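Long-range contacts in LysR family transcriptional regulator (Vibrio vulnificus, PDB 5B7H), which probably acts as a hydrogen peroxide-sensing, DNA-binding transcription regulator of the LysR family, represented here by its regulatory domain: residues G21-I26 against L69-P74; G86-K91 against R192-V197; I106-L111 against C133-K138; F90-S95 against I183-Q188; S13-L18 against F42-L47. The protein carries 1 engineered substitution. All blocks are in the same frame, centred on the assembly; numbering follows the deposited sequence. Where two conformers were deposited one is given.

Contact 1: G21-I26 against L69-P74. With SO4 (sulfate ion), chain C.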
# COMPACT_ATOMS: atom_id res chain seq x y z
N GLY A 21 -12.20 -7.82 5.81
CA GLY A 21 -10.79 -7.62 6.04
C GLY A 21 -9.99 -8.26 4.91
O GLY A 21 -10.38 -9.30 4.37
N CYS A 22 -8.85 -7.68 4.61
CA CYS A 22 -8.02 -8.22 3.55
C CYS A 22 -6.56 -7.86 3.79
O CYS A 22 -6.26 -6.82 4.38
CB CYS A 22 -8.51 -7.61 2.23
SG CYS A 22 -7.76 -8.33 0.72
N ILE A 23 -5.65 -8.74 3.38
CA ILE A 23 -4.20 -8.56 3.61
C ILE A 23 -3.56 -7.55 2.66
O ILE A 23 -4.05 -7.30 1.54
CB ILE A 23 -3.44 -9.90 3.54
CG1 ILE A 23 -3.63 -10.55 2.19
CG2 ILE A 23 -3.94 -10.82 4.70
CD1 ILE A 23 -2.70 -11.79 2.03
N PRO A 24 -2.43 -6.97 3.07
CA PRO A 24 -1.83 -5.89 2.26
C PRO A 24 -1.40 -6.30 0.85
O PRO A 24 -1.35 -5.41 0.01
CB PRO A 24 -0.62 -5.45 3.09
CG PRO A 24 -1.00 -5.80 4.48
CD PRO A 24 -1.75 -7.11 4.37
N THR A 25 -1.05 -7.56 0.57
CA THR A 25 -0.64 -7.93 -0.80
C THR A 25 -1.81 -8.38 -1.66
O THR A 25 -1.59 -8.88 -2.78
CB THR A 25 0.47 -8.99 -0.79
OG1 THR A 25 0.01 -10.21 -0.18
CG2 THR A 25 1.71 -8.46 -0.05
N ILE A 26 -3.05 -8.26 -1.16
CA ILE A 26 -4.24 -8.48 -1.97
C ILE A 26 -5.06 -7.20 -2.07
O ILE A 26 -5.51 -6.82 -3.16
CB ILE A 26 -5.11 -9.63 -1.42
CG1 ILE A 26 -4.34 -10.97 -1.43
CG2 ILE A 26 -6.41 -9.73 -2.22
CD1 ILE A 26 -5.16 -12.10 -0.77
N LEU A 69 -13.12 -12.36 5.71
CA LEU A 69 -11.77 -12.00 5.29
C LEU A 69 -11.52 -12.55 3.90
O LEU A 69 -12.04 -13.61 3.54
CB LEU A 69 -10.68 -12.61 6.20
CG LEU A 69 -10.92 -12.45 7.73
CD1 LEU A 69 -9.81 -13.20 8.50
CD2 LEU A 69 -10.98 -10.95 8.07
N ILE A 70 -10.69 -11.85 3.15
CA ILE A 70 -10.06 -12.38 1.94
C ILE A 70 -8.59 -12.52 2.29
O ILE A 70 -7.89 -11.51 2.56
CB ILE A 70 -10.31 -11.50 0.71
CG1 ILE A 70 -11.82 -11.44 0.39
CG2 ILE A 70 -9.48 -12.04 -0.45
CD1 ILE A 70 -12.20 -10.45 -0.83
N LEU A 71 -8.12 -13.76 2.30
CA LEU A 71 -6.77 -14.10 2.70
C LEU A 71 -6.08 -14.86 1.59
O LEU A 71 -6.71 -15.42 0.69
CB LEU A 71 -6.78 -15.03 3.95
CG LEU A 71 -7.38 -14.50 5.27
CD1 LEU A 71 -7.16 -15.48 6.39
CD2 LEU A 71 -6.74 -13.17 5.62
N ALA A 72 -4.75 -14.87 1.66
CA ALA A 72 -3.96 -15.89 0.95
C ALA A 72 -3.86 -17.15 1.82
O ALA A 72 -3.60 -17.07 3.03
CB ALA A 72 -2.57 -15.34 0.61
N LEU A 73 -4.13 -18.30 1.20
CA LEU A 73 -4.12 -19.57 1.91
C LEU A 73 -3.02 -20.47 1.34
O LEU A 73 -2.64 -20.32 0.18
CB LEU A 73 -5.50 -20.25 1.77
CG LEU A 73 -6.67 -19.48 2.41
CD1 LEU A 73 -7.94 -20.36 2.18
CD2 LEU A 73 -6.51 -19.17 3.90
N PRO A 74 -2.50 -21.43 2.12
CA PRO A 74 -2.91 -21.76 3.47
C PRO A 74 -2.23 -20.92 4.52
O PRO A 74 -1.01 -20.55 4.43
CB PRO A 74 -2.44 -23.22 3.61
CG PRO A 74 -1.18 -23.28 2.76
CD PRO A 74 -1.44 -22.33 1.60
S SO4 C . 0.90 -9.95 3.30
O1 SO4 C . 0.36 -10.99 4.28
O2 SO4 C . 2.07 -10.57 2.64
O3 SO4 C . -0.19 -9.61 2.40
O4 SO4 C . 1.29 -8.78 4.05

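Contact 2: G86-K91 against R192-V197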
# COMPACT_ATOMS: atom_id res chain seq x y z
N GLY A 86 -9.74 -18.94 -5.88
CA GLY A 86 -8.91 -18.92 -7.08
C GLY A 86 -7.44 -18.97 -6.73
O GLY A 86 -7.05 -19.11 -5.58
N GLN A 87 -6.62 -18.91 -7.78
CA GLN A 87 -5.18 -19.03 -7.64
C GLN A 87 -4.56 -17.79 -8.26
O GLN A 87 -5.02 -17.33 -9.31
CB GLN A 87 -4.71 -20.30 -8.38
CG GLN A 87 -5.13 -21.63 -7.70
CD GLN A 87 -6.62 -21.89 -7.82
OE1 GLN A 87 -7.19 -21.88 -8.93
NE2 GLN A 87 -7.30 -22.08 -6.65
N ASP A 88 -3.51 -17.27 -7.64
CA ASP A 88 -2.83 -16.04 -8.05
C ASP A 88 -1.38 -16.44 -8.32
O ASP A 88 -0.65 -16.76 -7.37
CB ASP A 88 -2.96 -15.05 -6.88
CG ASP A 88 -2.37 -13.65 -7.13
OD1 ASP A 88 -2.30 -13.16 -8.29
OD2 ASP A 88 -2.01 -13.03 -6.08
N PRO A 89 -0.96 -16.50 -9.56
CA PRO A 89 0.40 -16.93 -9.88
C PRO A 89 1.47 -16.01 -9.30
O PRO A 89 1.24 -14.82 -9.12
CB PRO A 89 0.45 -16.89 -11.41
CG PRO A 89 -0.95 -17.03 -11.81
CD PRO A 89 -1.77 -16.30 -10.76
N PHE A 90 2.67 -16.57 -9.09
CA PHE A 90 3.84 -15.79 -8.71
C PHE A 90 4.73 -15.57 -9.93
O PHE A 90 4.86 -16.46 -10.80
CB PHE A 90 4.68 -16.54 -7.67
CG PHE A 90 4.09 -16.52 -6.29
CD1 PHE A 90 3.75 -17.67 -5.65
CD2 PHE A 90 3.87 -15.32 -5.64
CE1 PHE A 90 3.20 -17.64 -4.36
CE2 PHE A 90 3.31 -15.31 -4.35
CZ PHE A 90 3.00 -16.47 -3.72
N LYS A 91 5.34 -14.40 -9.99
CA LYS A 91 6.41 -14.15 -10.95
C LYS A 91 7.60 -13.63 -10.18
O LYS A 91 7.52 -13.29 -9.00
CB LYS A 91 5.98 -13.08 -11.94
CG LYS A 91 4.79 -13.49 -12.83
CD LYS A 91 5.23 -14.56 -13.78
CE LYS A 91 4.26 -14.60 -14.96
NZ LYS A 91 3.01 -15.18 -14.52
N ARG A 192 -0.35 -18.81 -5.31
CA ARG A 192 -0.97 -18.85 -3.98
C ARG A 192 -2.48 -18.99 -4.16
O ARG A 192 -3.06 -18.42 -5.09
CB ARG A 192 -0.63 -17.62 -3.08
CG ARG A 192 -1.04 -16.29 -3.74
CD ARG A 192 -0.69 -15.15 -2.82
NE ARG A 192 -1.07 -13.92 -3.48
CZ ARG A 192 -1.09 -12.72 -2.89
NH1 ARG A 192 -0.73 -12.58 -1.62
NH2 ARG A 192 -1.48 -11.65 -3.58
N ASP A 193 -3.12 -19.76 -3.29
CA ASP A 193 -4.57 -19.79 -3.24
C ASP A 193 -5.10 -18.53 -2.57
O ASP A 193 -4.48 -17.96 -1.66
CB ASP A 193 -5.05 -20.98 -2.39
CG ASP A 193 -5.03 -22.29 -3.12
OD1 ASP A 193 -5.15 -22.36 -4.38
OD2 ASP A 193 -4.93 -23.33 -2.40
N ILE A 194 -6.24 -18.05 -3.05
CA ILE A 194 -6.94 -16.94 -2.44
C ILE A 194 -8.25 -17.51 -1.90
O ILE A 194 -8.94 -18.28 -2.59
CB ILE A 194 -7.25 -15.88 -3.52
CG1 ILE A 194 -5.96 -15.45 -4.25
CG2 ILE A 194 -8.00 -14.67 -2.86
CD1 ILE A 194 -4.94 -14.87 -3.38
N GLY A 195 -8.62 -17.11 -0.69
CA GLY A 195 -9.87 -17.63 -0.17
C GLY A 195 -10.60 -16.64 0.71
O GLY A 195 -10.06 -15.63 1.12
N LEU A 196 -11.86 -16.97 0.97
CA LEU A 196 -12.70 -16.24 1.91
C LEU A 196 -12.76 -17.04 3.20
O LEU A 196 -12.82 -18.28 3.18
CB LEU A 196 -14.13 -16.01 1.41
CG LEU A 196 -14.27 -14.72 0.56
CD1 LEU A 196 -13.43 -14.82 -0.78
CD2 LEU A 196 -15.79 -14.43 0.30
N VAL A 197 -12.79 -16.35 4.33
CA VAL A 197 -12.77 -16.99 5.65
C VAL A 197 -13.79 -16.29 6.54
O VAL A 197 -13.82 -15.06 6.61
CB VAL A 197 -11.38 -16.87 6.30
CG1 VAL A 197 -11.33 -17.58 7.68
CG2 VAL A 197 -10.33 -17.53 5.37

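Contact 3: I106-L111 against C133-K138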
# COMPACT_ATOMS: atom_id res chain seq x y z
N ILE A 106 15.84 -18.31 -14.49
CA ILE A 106 16.45 -18.16 -13.17
C ILE A 106 16.75 -19.54 -12.61
O ILE A 106 15.90 -20.43 -12.61
CB ILE A 106 15.51 -17.41 -12.23
CG1 ILE A 106 15.20 -16.04 -12.79
CG2 ILE A 106 16.17 -17.26 -10.84
CD1 ILE A 106 16.41 -15.22 -12.82
N LYS A 107 17.96 -19.70 -12.10
CA LYS A 107 18.33 -20.83 -11.28
C LYS A 107 18.88 -20.22 -9.99
O LYS A 107 19.80 -19.41 -10.04
CB LYS A 107 19.42 -21.66 -11.98
CG LYS A 107 19.87 -22.88 -11.23
CD LYS A 107 21.04 -23.52 -11.98
CE LYS A 107 21.30 -24.94 -11.53
NZ LYS A 107 21.73 -25.01 -10.11
N TYR A 108 18.28 -20.59 -8.84
CA TYR A 108 18.65 -19.90 -7.60
C TYR A 108 20.14 -20.05 -7.30
O TYR A 108 20.76 -19.11 -6.80
CB TYR A 108 17.86 -20.45 -6.43
CG TYR A 108 16.38 -20.24 -6.51
CD1 TYR A 108 15.84 -19.02 -6.89
CD2 TYR A 108 15.51 -21.27 -6.19
CE1 TYR A 108 14.46 -18.83 -6.94
CE2 TYR A 108 14.13 -21.10 -6.23
CZ TYR A 108 13.62 -19.88 -6.60
OH TYR A 108 12.24 -19.70 -6.68
N ASP A 109 20.72 -21.22 -7.58
CA ASP A 109 22.13 -21.46 -7.26
C ASP A 109 23.06 -20.53 -8.01
O ASP A 109 24.20 -20.32 -7.57
CB ASP A 109 22.53 -22.91 -7.57
CG ASP A 109 23.85 -23.30 -6.93
OD1 ASP A 109 24.75 -23.79 -7.65
OD2 ASP A 109 24.00 -23.05 -5.70
N ASP A 110 22.63 -19.98 -9.14
CA ASP A 110 23.47 -19.08 -9.92
C ASP A 110 23.31 -17.61 -9.54
O ASP A 110 24.09 -16.78 -10.02
CB ASP A 110 23.17 -19.23 -11.41
CG ASP A 110 23.58 -20.60 -11.96
OD1 ASP A 110 22.99 -21.00 -12.98
OD2 ASP A 110 24.50 -21.25 -11.38
N LEU A 111 22.33 -17.28 -8.68
CA LEU A 111 22.16 -15.91 -8.23
C LEU A 111 23.25 -15.59 -7.22
O LEU A 111 23.79 -16.49 -6.58
CB LEU A 111 20.82 -15.77 -7.51
CG LEU A 111 19.57 -15.99 -8.34
CD1 LEU A 111 18.36 -15.80 -7.41
CD2 LEU A 111 19.52 -14.98 -9.50
N CYS A 133 7.63 -21.47 -4.80
CA CYS A 133 8.70 -21.30 -5.79
C CYS A 133 9.96 -22.05 -5.40
O CYS A 133 10.96 -21.95 -6.11
CB CYS A 133 9.00 -19.82 -6.04
SG CYS A 133 7.55 -18.90 -6.55
N LYS A 134 9.93 -22.80 -4.30
CA LYS A 134 10.97 -23.78 -4.01
C LYS A 134 12.33 -23.14 -3.73
O LYS A 134 13.37 -23.68 -4.14
CB LYS A 134 11.09 -24.83 -5.13
CG LYS A 134 9.80 -25.62 -5.40
CD LYS A 134 9.35 -26.24 -4.11
CE LYS A 134 9.18 -27.76 -4.20
NZ LYS A 134 9.49 -28.43 -2.87
N LEU A 135 12.34 -22.01 -3.04
CA LEU A 135 13.60 -21.38 -2.65
C LEU A 135 14.04 -22.04 -1.34
O LEU A 135 13.52 -21.73 -0.27
CB LEU A 135 13.43 -19.86 -2.50
CG LEU A 135 14.65 -19.08 -1.96
CD1 LEU A 135 15.86 -19.44 -2.84
CD2 LEU A 135 14.37 -17.61 -1.94
N THR A 136 15.03 -22.94 -1.43
CA THR A 136 15.51 -23.59 -0.23
C THR A 136 16.87 -23.10 0.23
O THR A 136 17.26 -23.38 1.37
CB THR A 136 15.54 -25.11 -0.43
OG1 THR A 136 16.44 -25.41 -1.50
CG2 THR A 136 14.14 -25.60 -0.83
N ASP A 137 17.60 -22.35 -0.60
CA ASP A 137 18.94 -21.88 -0.22
C ASP A 137 18.85 -20.53 0.48
O ASP A 137 18.74 -19.49 -0.18
CB ASP A 137 19.85 -21.79 -1.43
CG ASP A 137 21.30 -21.49 -1.06
OD1 ASP A 137 22.16 -21.58 -1.96
OD2 ASP A 137 21.59 -21.18 0.14
N LYS A 138 18.91 -20.56 1.82
CA LYS A 138 18.74 -19.34 2.62
C LYS A 138 19.84 -18.33 2.36
O LYS A 138 19.63 -17.13 2.61
CB LYS A 138 18.74 -19.69 4.11
CG LYS A 138 17.42 -20.30 4.62
CD LYS A 138 17.56 -20.83 6.06
CE LYS A 138 18.88 -20.40 6.72
NZ LYS A 138 19.07 -20.91 8.12
O HOH W 1 21.86 -22.84 -4.27

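Contact 4: F90-S95 against I183-Q188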
# COMPACT_ATOMS: atom_id res chain seq x y z
N PHE A 90 2.67 -16.57 -9.09
CA PHE A 90 3.84 -15.79 -8.71
C PHE A 90 4.73 -15.57 -9.93
O PHE A 90 4.86 -16.46 -10.80
CB PHE A 90 4.68 -16.54 -7.67
CG PHE A 90 4.09 -16.52 -6.29
CD1 PHE A 90 3.75 -17.67 -5.65
CD2 PHE A 90 3.87 -15.32 -5.64
CE1 PHE A 90 3.20 -17.64 -4.36
CE2 PHE A 90 3.31 -15.31 -4.35
CZ PHE A 90 3.00 -16.47 -3.72
N LYS A 91 5.34 -14.40 -9.99
CA LYS A 91 6.41 -14.15 -10.95
C LYS A 91 7.60 -13.63 -10.18
O LYS A 91 7.52 -13.29 -9.00
CB LYS A 91 5.98 -13.08 -11.94
CG LYS A 91 4.79 -13.49 -12.83
CD LYS A 91 5.23 -14.56 -13.78
CE LYS A 91 4.26 -14.60 -14.96
NZ LYS A 91 3.01 -15.18 -14.52
N MET A 92 8.75 -13.61 -10.83
CA MET A 92 9.89 -12.88 -10.29
C MET A 92 10.07 -11.60 -11.09
O MET A 92 9.64 -11.48 -12.25
CB MET A 92 11.16 -13.75 -10.33
CG MET A 92 10.98 -15.02 -9.51
SD MET A 92 12.51 -15.95 -9.29
CE MET A 92 13.38 -14.79 -8.21
N VAL A 93 10.73 -10.62 -10.49
CA VAL A 93 10.99 -9.37 -11.20
C VAL A 93 12.44 -8.99 -10.98
O VAL A 93 13.02 -9.25 -9.92
CB VAL A 93 10.08 -8.18 -10.76
CG1 VAL A 93 8.67 -8.31 -11.27
CG2 VAL A 93 10.10 -8.03 -9.22
N ILE A 94 13.03 -8.36 -11.98
CA ILE A 94 14.37 -7.77 -11.89
C ILE A 94 14.35 -6.46 -12.66
O ILE A 94 13.50 -6.21 -13.52
CB ILE A 94 15.47 -8.69 -12.48
CG1 ILE A 94 15.27 -8.88 -13.99
CG2 ILE A 94 15.48 -10.01 -11.77
CD1 ILE A 94 16.34 -9.82 -14.65
N SER A 95 15.29 -5.58 -12.33
CA SER A 95 15.37 -4.37 -13.14
C SER A 95 15.91 -4.68 -14.54
O SER A 95 16.74 -5.57 -14.74
CB SER A 95 16.24 -3.33 -12.45
OG SER A 95 17.58 -3.76 -12.46
N ILE A 183 9.73 -12.29 -14.99
CA ILE A 183 10.32 -13.59 -15.26
C ILE A 183 9.48 -14.66 -14.57
O ILE A 183 8.76 -14.40 -13.61
CB ILE A 183 11.79 -13.64 -14.77
CG1 ILE A 183 12.58 -12.46 -15.36
CG2 ILE A 183 12.47 -14.92 -15.19
CD1 ILE A 183 12.62 -12.49 -16.87
N GLU A 184 9.59 -15.93 -15.09
CA GLU A 184 8.95 -17.03 -14.38
C GLU A 184 9.89 -17.54 -13.29
O GLU A 184 11.10 -17.61 -13.49
CB GLU A 184 8.72 -18.19 -15.36
CG GLU A 184 7.64 -17.90 -16.34
CD GLU A 184 6.21 -18.06 -15.79
OE1 GLU A 184 5.27 -17.85 -16.59
OE2 GLU A 184 6.01 -18.41 -14.59
N PRO A 185 9.34 -17.90 -12.11
CA PRO A 185 10.16 -18.53 -11.08
C PRO A 185 10.55 -19.93 -11.50
O PRO A 185 9.84 -20.58 -12.29
CB PRO A 185 9.22 -18.59 -9.87
CG PRO A 185 8.07 -17.67 -10.20
CD PRO A 185 7.94 -17.72 -11.69
N PRO A 186 11.65 -20.46 -10.97
CA PRO A 186 12.18 -21.75 -11.43
C PRO A 186 11.18 -22.86 -11.15
O PRO A 186 10.36 -22.77 -10.24
CB PRO A 186 13.43 -21.96 -10.57
CG PRO A 186 13.79 -20.63 -10.06
CD PRO A 186 12.51 -19.85 -9.94
N GLY A 187 11.27 -23.91 -11.96
CA GLY A 187 10.48 -25.09 -11.73
C GLY A 187 9.04 -24.92 -12.18
O GLY A 187 8.73 -24.20 -13.13
N GLN A 188 8.15 -25.61 -11.47
CA GLN A 188 6.75 -25.70 -11.84
C GLN A 188 6.11 -24.32 -11.77
O GLN A 188 6.67 -23.37 -11.21
CB GLN A 188 6.02 -26.65 -10.89
CG GLN A 188 6.14 -28.13 -11.22
CD GLN A 188 7.48 -28.50 -11.86
OE1 GLN A 188 8.51 -28.58 -11.18
NE2 GLN A 188 7.47 -28.71 -13.18
O HOH W 2 3.76 -17.53 -13.19

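Contact 5: S13-L18 against F42-L47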
# COMPACT_ATOMS: atom_id res chain seq x y z
N SER A 13 -30.16 -10.95 0.68
CA SER A 13 -28.96 -11.24 1.47
C SER A 13 -27.72 -10.43 1.05
O SER A 13 -26.80 -10.25 1.87
CB SER A 13 -28.63 -12.74 1.46
OG SER A 13 -28.38 -13.22 0.15
N MET A 14 -27.67 -9.95 -0.20
CA MET A 14 -26.60 -9.02 -0.61
C MET A 14 -26.97 -7.57 -0.39
O MET A 14 -26.54 -6.70 -1.16
CB MET A 14 -26.15 -9.23 -2.05
CG MET A 14 -26.07 -10.63 -2.39
SD MET A 14 -24.81 -11.31 -1.31
CE MET A 14 -23.20 -10.66 -1.81
N GLN A 15 -27.80 -7.29 0.61
CA GLN A 15 -28.13 -5.93 0.97
C GLN A 15 -27.50 -5.61 2.31
O GLN A 15 -27.20 -6.49 3.12
CB GLN A 15 -29.65 -5.74 1.02
CG GLN A 15 -30.33 -6.06 -0.29
CD GLN A 15 -31.60 -5.27 -0.49
OE1 GLN A 15 -31.76 -4.16 0.03
NE2 GLN A 15 -32.53 -5.84 -1.25
N GLY A 16 -27.29 -4.33 2.53
CA GLY A 16 -26.87 -3.89 3.84
C GLY A 16 -25.36 -3.75 3.91
O GLY A 16 -24.69 -3.57 2.90
N GLN A 17 -24.81 -3.91 5.09
CA GLN A 17 -23.41 -3.60 5.32
C GLN A 17 -22.63 -4.87 5.63
O GLN A 17 -23.14 -5.77 6.31
CB GLN A 17 -23.33 -2.64 6.46
CG GLN A 17 -21.99 -2.19 6.85
CD GLN A 17 -22.10 -1.23 8.00
OE1 GLN A 17 -22.36 -0.03 7.80
NE2 GLN A 17 -21.92 -1.74 9.22
N LEU A 18 -21.41 -4.95 5.10
CA LEU A 18 -20.50 -6.05 5.39
C LEU A 18 -19.15 -5.45 5.76
O LEU A 18 -18.70 -4.55 5.05
CB LEU A 18 -20.38 -6.91 4.14
CG LEU A 18 -19.92 -8.33 4.21
CD1 LEU A 18 -20.91 -9.08 5.10
CD2 LEU A 18 -19.92 -8.89 2.79
N PHE A 42 -24.66 -5.77 -7.03
CA PHE A 42 -25.27 -5.76 -5.71
C PHE A 42 -25.21 -4.34 -5.18
O PHE A 42 -24.48 -4.03 -4.24
CB PHE A 42 -24.56 -6.73 -4.76
CG PHE A 42 -24.50 -8.13 -5.30
CD1 PHE A 42 -25.66 -8.89 -5.39
CD2 PHE A 42 -23.32 -8.69 -5.74
CE1 PHE A 42 -25.63 -10.19 -5.90
CE2 PHE A 42 -23.28 -10.00 -6.24
CZ PHE A 42 -24.43 -10.74 -6.33
N PRO A 43 -26.01 -3.44 -5.75
CA PRO A 43 -25.81 -2.01 -5.50
C PRO A 43 -26.21 -1.57 -4.11
O PRO A 43 -25.87 -0.44 -3.74
CB PRO A 43 -26.69 -1.34 -6.57
CG PRO A 43 -27.66 -2.40 -6.97
CD PRO A 43 -26.99 -3.72 -6.80
N GLN A 44 -26.91 -2.41 -3.33
CA GLN A 44 -27.27 -2.10 -1.95
C GLN A 44 -26.32 -2.71 -0.94
O GLN A 44 -26.60 -2.66 0.27
CB GLN A 44 -28.71 -2.53 -1.63
CG GLN A 44 -29.73 -1.47 -2.01
CD GLN A 44 -29.89 -1.41 -3.48
OE1 GLN A 44 -30.24 -2.41 -4.11
NE2 GLN A 44 -29.60 -0.25 -4.08
N LEU A 45 -25.21 -3.27 -1.38
CA LEU A 45 -24.20 -3.80 -0.47
C LEU A 45 -23.14 -2.75 -0.21
O LEU A 45 -22.49 -2.26 -1.15
CB LEU A 45 -23.54 -5.04 -1.06
CG LEU A 45 -22.59 -5.79 -0.13
CD1 LEU A 45 -23.28 -6.25 1.16
CD2 LEU A 45 -22.04 -6.97 -0.88
N ASN A 46 -22.96 -2.39 1.06
CA ASN A 46 -21.98 -1.40 1.47
C ASN A 46 -20.83 -2.17 2.10
O ASN A 46 -21.04 -2.90 3.07
CB ASN A 46 -22.56 -0.42 2.49
CG ASN A 46 -23.50 0.58 1.85
OD1 ASN A 46 -23.72 0.54 0.64
ND2 ASN A 46 -24.05 1.48 2.64
N LEU A 47 -19.62 -2.02 1.55
CA LEU A 47 -18.48 -2.80 1.99
C LEU A 47 -17.55 -1.91 2.79
O LEU A 47 -16.84 -1.07 2.22
CB LEU A 47 -17.79 -3.39 0.75
CG LEU A 47 -17.04 -4.69 0.77
CD1 LEU A 47 -17.88 -5.82 1.36
CD2 LEU A 47 -16.64 -4.97 -0.68
O HOH W 3 -27.49 -5.26 -3.42
O HOH W 4 -22.77 1.30 5.42

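Contact 1: G21-I26 against L69-P74
Ile-70 and Gly-21 bury the most surface here, a worked example of how parallel strands part beside a sulfate site, the ion probably coming from the crystallisation liquor. The Ile-70 N-H donates to Gly-21 O at 2.8 Å. On the glycine's bare CA lies a Leu-69 methyl, CD2, at 3.9 Å. Beyond Cys-22 the chain leaves its pairing: Ile-23 N stands 3.7 Å from Ile-70 O, both buried without a hydrogen-bond partner, and Ile-70 O receives a CA-H...O contact from Cys-22. Ile-23 then bridges the gap with two branches. CG1 sits between backbone N and carbonyl carbon (chi1 59°), and its CD1 reaches Ala-72 CB at 3.8 Å; CG2 meets Leu-71 CD2, the side chains crossing at about a right angle. CD1 also borders the sulfate, 3.3 Å from O3. That oxygen accepts from Thr-25 N (2.9 Å) and Thr-25 OG1 (2.7 Å), while His-123 ND1 and backbone N of Ser-124 and Leu-125 also hydrogen-bond the ion. Ser-124, engineered in place of a cysteine, probably marks the peroxide-sensing position, as in OxyR. An apolar floor beside converging N-H and O-H donors is consistent with a pocket for a small oxyanion or peroxide-like ligand.

Contact 2: G86-K91 against R192-V197
Arg-192 and Asp-88 face each other as an antiparallel hydrogen-bonded pair, and the arginine illustrates how a long side chain can be used along its whole length. Its CB lies 3.9 Å from Phe-90 CZ, the two side chains crossing at about a right angle. CG, placed between backbone N and carbonyl carbon (chi1 57°), passes Asp-88 CB at 3.9 Å, and CD returns to Phe-90 CZ. The chain is extended from CG to NE, and there the salt bridge begins: NE and NH2 each donate to one Asp-88 oxygen, OD2, both at 2.9 Å. OD2 lies in the guanidinium plane, while the carboxylate plane is turned 34° from it. On the other face of the sheet, Gln-87 NE2 approaches Asp-193 OD1 at 3.1 Å from above the carboxylate plane. Around this ladder, Asp-88 OD1 accepts from Met-168 N of helix 167-171, NH1 of Arg-192 reaches Thr-25 OG1, and Leu-125 of helix 124-132 packs on Phe-90 and Arg-192, while Ala-72 of strand 68-73 touches Arg-192.

Contact 3: I106-L111 against C133-K138
A Schellman motif closes helix 124-132, with Lys-134 at positive phi, and Tyr-108 of the short 3-10 segment 108-110 lays its ring against the chain as it leaves that turn. The phenol OH donates to Cys-133 O at 2.7 Å. It reaches that carbonyl from above its plane, 44° out, while the oxygen itself lies in the plane of the ring, at its edge. Lys-134 O also lies along that edge, 3.4 Å from CE2. One face of the ring is covered by Leu-135, whose CG, anti to the backbone N (chi1 174°), carries CD1 over the ring, 3.9 Å from the centroid in a CH-pi contact, nearer CG and CD2 of the tyrosine than its hydroxyl end. Leu-135 CB adds a further contact at CE2. Where the loops reach solvent, Asp-109 OD2 and Asp-137 OD1 come within 4.4 Å. A single water lies between them and donates to both, 2.6 Å from Asp-109 OD2 and equally far from Asp-137 OD1; the other oxygen of Asp-137 is engaged by Glu-139 N. By its place nine residues after the probable peroxide-sensing position, Cys-133 is probably the family's resolving cysteine. The chemistry thus ties its backbone to the Tyr-108 loop through a directional bond, whereas the like charges of the two aspartates probably repel each other and are eased by the shared water.

Contact 4: F90-S95 against I183-Q188
Met-92 and Ile-183 exchange both backbone hydrogen bonds of an antiparallel pair: Met-92 N to Ile-183 O and Ile-183 N to Met-92 O, each 2.9 Å long. After Glu-184, segment 183-188 runs into two prolines, which can offer no N-H, and packing takes over from hydrogen bonding. Met-92 and Pro-185 lie alongside each other, pointing opposite ways, with Met-92 CG 4.0 Å from Pro-185 CG. With SD anti to CA (chi2 -171°), the sulfur of Met-92 lies 3.9 Å from Pro-185 CA and about as near to CD of Pro-186. Pro-185 CD rests against Phe-90 O at 3.4 Å. The partnership is that of strands 81-95 and 180-198, the long antiparallel neighbours of the mixed sheet in this LysR regulatory domain, and the prolines lie where strand 180-198 is interrupted. Nearer the solvent, the aliphatic part of Lys-91 crosses Glu-184 obliquely, CE lying 3.8 Å from OE1. The ammonium and carboxylate are too far apart for a salt bridge, and a water joins them instead: it accepts from Lys-91 NZ and donates to Glu-184 OE2 and to Phe-90 O, 2.8 Å from this last atom. NZ has a second partner in Gln-167 OE1. Farther out, Phe-164 of strand 163-166 packs on Met-92, Tyr-108 on Pro-186, and Val-104 on Ile-183.

Contact 5: S13-L18 against F42-L47
The beta-alpha-beta unit of strand 16-22, helix 27-41 and strand 45-51 begins its sheet here, where two parallel strands come together next to a type I turn, Phe-42 to Leu-45. Gly-16 is the pivot: its N-H goes to Gln-44 O at 2.9 Å and its carbonyl accepts from Asn-46 N, before Asn-46 O takes the N-H of Leu-18. Its backbone angles would jam a CB against the preceding carbonyl oxygen. Met-14 CB and CG press on the Phe-42 ring, CB 3.4 Å from CD1. The thioether, bent at chi2 and chi3, brings SD 4.9 Å from the ring centroid as a Met-aromatic contact and sends CE on to Leu-45 CD2 at 4.0 Å. Leu-18 CB meets Leu-47 CD1 at 3.9 Å, the side chains pointing the same way; helix 205-217 reaches Leu-18 and helix 27-41 Leu-47. Asn-158 of the second subunit also packs on Leu-47. On the face opposite Leu-47, one water donates to Gln-17 OE1 at 2.8 Å and accepts from Asn-46 ND2 at 3.1 Å.

Four of the five contacts are stitched along one mixed sheet. Contacts 5 and 1 share strand 16-22, at its start and at its end by the sulfate, with centres 20 Å apart. Contact 2 adjoins contact 1, Thr-25 OG1 lying 2.9 Å from Arg-192 NH1, so the arginine of the Asp-88 salt bridge, its side chain about 5 Å from the sulfate, is linked through Thr-25 to the ion. Contact 4 continues the strand pair of contact 2 through Phe-90 and Lys-91, with centres about 16 Å apart. Contact 3 packs on both: Cys-133 SG lies 3.9 Å from Phe-90 CB and 3.7 Å from Pro-185 CB. Contacts 3 and 5, 45 Å apart between centres, mark opposite sides of the domain.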